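Side-chain contacts in carboxypeptidase Y inhibitor (Saccharomyces cerevisiae, PDB 1WPX), which acts as a specific and potent inhibitor of carboxypeptidase Y, and belongs to the phosphatidylethanolamine-binding protein family: residues G20-E23 against D24-D28; K173-S177 against S178-K182. One frame throughout, in Å; residues are numbered along the deposited sequence.

Contact 1. Residues G20-E23 against D24-D28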
loop_
_atom_site.group_PDB
_atom_site.type_symbol
_atom_site.label_atom_id
_atom_site.label_comp_id
_atom_site.label_asym_id
_atom_site.label_seq_id
_atom_site.Cartn_x
_atom_site.Cartn_y
_atom_site.Cartn_z
ATOM N N GLY B 20 -14.819 -13.200 -6.364
ATOM C CA GLY B 20 -15.416 -14.364 -7.003
ATOM C C GLY B 20 -14.741 -14.949 -8.237
ATOM O O GLY B 20 -15.406 -15.561 -9.075
ATOM N N ILE B 21 -13.428 -14.780 -8.353
ATOM C CA ILE B 21 -12.698 -15.307 -9.500
ATOM C C ILE B 21 -12.564 -16.831 -9.415
ATOM O O ILE B 21 -12.489 -17.509 -10.438
ATOM C CB ILE B 21 -11.283 -14.694 -9.586
ATOM C CG1 ILE B 21 -11.371 -13.165 -9.669
ATOM C CG2 ILE B 21 -10.544 -15.263 -10.785
ATOM C CD1 ILE B 21 -11.994 -12.641 -10.934
ATOM N N LEU B 22 -12.539 -17.365 -8.195
ATOM C CA LEU B 22 -12.407 -18.808 -7.994
ATOM C C LEU B 22 -13.685 -19.587 -8.300
ATOM O O LEU B 22 -13.629 -20.766 -8.636
ATOM C CB LEU B 22 -11.985 -19.117 -6.552
ATOM C CG LEU B 22 -10.620 -18.631 -6.060
ATOM C CD1 LEU B 22 -10.411 -19.066 -4.618
ATOM C CD2 LEU B 22 -9.529 -19.197 -6.943
ATOM N N GLU B 23 -14.834 -18.929 -8.186
ATOM C CA GLU B 23 -16.109 -19.588 -8.422
ATOM C C GLU B 23 -16.741 -19.251 -9.759
ATOM O O GLU B 23 -17.288 -20.124 -10.426
ATOM C CB GLU B 23 -17.090 -19.252 -7.295
ATOM C CG GLU B 23 -16.732 -17.992 -6.525
ATOM C CD GLU B 23 -15.537 -18.201 -5.597
ATOM O OE1 GLU B 23 -14.781 -17.228 -5.347
ATOM O OE2 GLU B 23 -15.369 -19.345 -5.114
ATOM N N ASP B 24 -16.671 -17.990 -10.156
ATOM C CA ASP B 24 -17.266 -17.584 -11.420
ATOM C C ASP B 24 -16.439 -17.982 -12.629
ATOM O O ASP B 24 -16.991 -18.291 -13.684
ATOM C CB ASP B 24 -17.452 -16.072 -11.458
ATOM C CG ASP B 24 -18.243 -15.563 -10.294
ATOM O OD1 ASP B 24 -18.401 -14.328 -10.178
ATOM O OD2 ASP B 24 -18.706 -16.402 -9.493
ATOM N N VAL B 25 -15.117 -17.977 -12.480
ATOM C CA VAL B 25 -14.244 -18.274 -13.601
ATOM C C VAL B 25 -13.418 -19.549 -13.523
ATOM O O VAL B 25 -13.542 -20.420 -14.381
ATOM C CB VAL B 25 -13.295 -17.093 -13.848
ATOM C CG1 VAL B 25 -12.574 -17.270 -15.163
ATOM C CG2 VAL B 25 -14.081 -15.796 -13.845
ATOM N N ILE B 26 -12.574 -19.657 -12.505
ATOM C CA ILE B 26 -11.707 -20.820 -12.340
ATOM C C ILE B 26 -12.440 -22.090 -11.906
ATOM O O ILE B 26 -11.996 -23.199 -12.198
ATOM C CB ILE B 26 -10.582 -20.505 -11.331
ATOM C CG1 ILE B 26 -9.719 -19.362 -11.874
ATOM C CG2 ILE B 26 -9.738 -21.737 -11.079
ATOM C CD1 ILE B 26 -8.662 -18.862 -10.915
ATOM N N HIS B 27 -13.561 -21.925 -11.215
ATOM C CA HIS B 27 -14.354 -23.055 -10.738
ATOM C C HIS B 27 -13.578 -24.023 -9.843
ATOM O O HIS B 27 -13.852 -25.223 -9.831
ATOM C CB HIS B 27 -14.960 -23.831 -11.915
ATOM C CG HIS B 27 -16.040 -23.089 -12.636
ATOM N ND1 HIS B 27 -15.833 -22.457 -13.843
ATOM C CD2 HIS B 27 -17.335 -22.865 -12.312
ATOM C CE1 HIS B 27 -16.954 -21.875 -14.233
ATOM N NE2 HIS B 27 -17.882 -22.108 -13.322
ATOM N N ASP B 28 -12.610 -23.506 -9.097
ATOM C CA ASP B 28 -11.835 -24.337 -8.190
ATOM C C ASP B 28 -11.389 -23.498 -7.005
ATOM O O ASP B 28 -10.472 -22.686 -7.120
ATOM C CB ASP B 28 -10.612 -24.915 -8.894
ATOM C CG ASP B 28 -9.787 -25.801 -7.981
ATOM O OD1 ASP B 28 -8.783 -26.375 -8.451
ATOM O OD2 ASP B 28 -10.149 -25.922 -6.789
#
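Asp24 N binds Gly20 O at 2.9 Å, a bond of alpha-helical span. One step on, the turn widens: Ile26 N points almost straight at Ile21 O (3.0 Å, 177°), while Val25 N makes only a weak bond to the same oxygen. His27, with positive phi, breaks the helical path, and Asp28 N returns to Leu22 O at 3.0 Å. The apolar contacts converge on one methyl group: Ile26 CD1 lies 4.1 Å from Ile21 CG2 and also 4.1 Å from Leu22 CD2. Leu22 and Ile26 run side by side, whereas Ile21 crosses Ile26 at a slant. Beyond the turn, Ile21 also meets Arg163 and Val165, and Ile26 meets Leu167. On the polar side, His27 lays one ring face over Glu23 O, with His27 CD2 3.3 Å from that oxygen. Asp24, its CG anti to the carbonyl carbon (chi1 -55°), directs its carboxylate to a salt bridge with Arg163. Gly20 itself closes helix 8-18 as the C-prime residue of a Schellman motif. Backbone bonds thus hold a short, irregular helical turn, with Ile21 and Ile26 on strand 162-170 and Leu22 against helix 8-18, while Arg163 probably balances the charge of Asp24.

Contact 2. Residues K173-S177 against S178-K182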
loop_
_atom_site.group_PDB
_atom_site.type_symbol
_atom_site.label_atom_id
_atom_site.label_comp_id
_atom_site.label_asym_id
_atom_site.label_seq_id
_atom_site.Cartn_x
_atom_site.Cartn_y
_atom_site.Cartn_z
ATOM N N LYS B 173 2.666 -31.910 -22.018
ATOM C CA LYS B 173 3.878 -32.071 -22.809
ATOM C C LYS B 173 3.667 -32.688 -24.199
ATOM O O LYS B 173 2.949 -33.681 -24.368
ATOM C CB LYS B 173 4.911 -32.898 -22.043
ATOM C CG LYS B 173 6.235 -33.038 -22.787
ATOM C CD LYS B 173 7.322 -33.602 -21.893
ATOM C CE LYS B 173 8.694 -33.519 -22.556
ATOM N NZ LYS B 173 9.781 -33.943 -21.620
ATOM N N GLY B 174 4.306 -32.077 -25.191
ATOM C CA GLY B 174 4.221 -32.565 -26.549
ATOM C C GLY B 174 2.979 -32.216 -27.346
ATOM O O GLY B 174 2.964 -32.409 -28.561
ATOM N N VAL B 175 1.931 -31.714 -26.707
ATOM C CA VAL B 175 0.741 -31.394 -27.481
ATOM C C VAL B 175 0.589 -29.901 -27.750
ATOM O O VAL B 175 0.466 -29.097 -26.833
ATOM C CB VAL B 175 -0.533 -31.996 -26.812
ATOM C CG1 VAL B 175 -0.164 -32.638 -25.499
ATOM C CG2 VAL B 175 -1.604 -30.947 -26.639
ATOM N N ASP B 176 0.627 -29.550 -29.032
ATOM C CA ASP B 176 0.502 -28.173 -29.487
ATOM C C ASP B 176 -0.972 -27.752 -29.569
ATOM O O ASP B 176 -1.874 -28.582 -29.436
ATOM C CB ASP B 176 1.152 -28.036 -30.858
ATOM C CG ASP B 176 0.451 -28.875 -31.907
ATOM O OD1 ASP B 176 -0.086 -28.291 -32.874
ATOM O OD2 ASP B 176 0.429 -30.118 -31.754
ATOM N N SER B 177 -1.213 -26.467 -29.814
ATOM C CA SER B 177 -2.580 -25.951 -29.870
ATOM C C SER B 177 -3.468 -26.464 -31.004
ATOM O O SER B 177 -4.693 -26.346 -30.928
ATOM C CB SER B 177 -2.567 -24.415 -29.882
ATOM O OG SER B 177 -1.900 -23.889 -31.015
ATOM N N SER B 178 -2.870 -27.034 -32.046
ATOM C CA SER B 178 -3.662 -27.546 -33.161
ATOM C C SER B 178 -4.570 -28.693 -32.713
ATOM O O SER B 178 -5.433 -29.137 -33.463
ATOM C CB SER B 178 -2.753 -28.039 -34.291
ATOM O OG SER B 178 -2.133 -29.275 -33.963
ATOM N N LYS B 179 -4.378 -29.164 -31.485
ATOM C CA LYS B 179 -5.175 -30.267 -30.959
ATOM C C LYS B 179 -6.214 -29.865 -29.916
ATOM O O LYS B 179 -6.938 -30.712 -29.390
ATOM C CB LYS B 179 -4.242 -31.338 -30.394
ATOM C CG LYS B 179 -3.401 -31.971 -31.484
ATOM C CD LYS B 179 -2.262 -32.792 -30.941
ATOM C CE LYS B 179 -1.495 -33.442 -32.078
ATOM N NZ LYS B 179 -0.917 -32.435 -33.000
ATOM N N PHE B 180 -6.297 -28.574 -29.619
ATOM C CA PHE B 180 -7.275 -28.111 -28.646
ATOM C C PHE B 180 -8.624 -27.920 -29.319
ATOM O O PHE B 180 -8.689 -27.586 -30.499
ATOM C CB PHE B 180 -6.823 -26.792 -28.012
ATOM C CG PHE B 180 -5.543 -26.902 -27.237
ATOM C CD1 PHE B 180 -5.168 -28.110 -26.658
ATOM C CD2 PHE B 180 -4.721 -25.792 -27.065
ATOM C CE1 PHE B 180 -3.995 -28.215 -25.921
ATOM C CE2 PHE B 180 -3.542 -25.886 -26.324
ATOM C CZ PHE B 180 -3.179 -27.104 -25.751
ATOM N N SER B 181 -9.696 -28.146 -28.569
ATOM C CA SER B 181 -11.046 -27.984 -29.094
ATOM C C SER B 181 -11.212 -26.594 -29.702
ATOM O O SER B 181 -10.660 -25.614 -29.207
ATOM C CB SER B 181 -12.067 -28.194 -27.977
ATOM O OG SER B 181 -11.726 -27.431 -26.832
ATOM N N LYS B 182 -11.974 -26.510 -30.780
ATOM C CA LYS B 182 -12.185 -25.238 -31.454
ATOM C C LYS B 182 -13.021 -24.264 -30.619
ATOM O O LYS B 182 -13.707 -24.663 -29.675
ATOM C CB LYS B 182 -12.865 -25.487 -32.805
ATOM C CG LYS B 182 -12.860 -24.302 -33.754
ATOM C CD LYS B 182 -13.473 -24.691 -35.100
ATOM C CE LYS B 182 -13.433 -23.535 -36.093
ATOM N NZ LYS B 182 -14.156 -22.332 -35.582
#
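Asp176 reaches forward along the chain and uses both carboxylate oxygens on Ser178 and Lys179. Its CG stands between the backbone N and the carbonyl carbon (chi1 63°), which brings OD1 over the start of the following turn. Asp176 OD1 takes two hydrogen bonds, both from the same face of the carboxylate: Ser178 OG arrives on the syn side at 2.5 Å, 26° out of the plane, and Ser178 N comes from well above the plane at 3.2 Å. The other oxygen, Asp176 OD2, uses its syn lone pair to receive Lys179 NZ at 3.0 Å in a salt bridge. The lysine chain runs extended as far as CE and bends only at its last torsion (chi4 61°), crossing the aspartate at about a right angle and swinging the ammonium onto it. The bond from Ser178 N to Asp176 OD1 closes an Asx turn, which leads into the short 3-10 segment ending at Lys179, in the long connection between strand 162-170 and helix 198-203. Phe180 N then bonds back to Ser177 O at 3.0 Å. The phenyl ring packs against this turn, with Ser177 CA over its face in a CH-pi contact, 4.0 Å from the Phe180 centroid, and Asp176 O over its centre on that face. Val175 CG2 approaches Phe180 CE1 obliquely at 3.7 Å, the two side chains crossing nearly at right angles. Ser177 gives its hydroxyl another partner, Asp117 on strand 110-120, and Phe180 also rests on Gln171, Asn205 and Leu207.

Overall arrangement
The two contacts come in series along the chain: contact 1 follows helix 8-18 and precedes the first strand, 35-40, whereas contact 2 lies in the connection between strand 162-170 and helix 198-203. Their centres are 24 Å apart and their nearest atoms about 14 Å, so they do not touch. What they share is the antiparallel sheet. Contact 1 packs on strand 162-170, and contact 2 begins shortly after that strand ends and meets strand 110-120; strand 90-96 pairs with both. Contact 1 is partly buried and contact 2 is a surface turn. No other protein chain of the two-chain assembly touches either contact, so neither lies in the interface seen in this assembly.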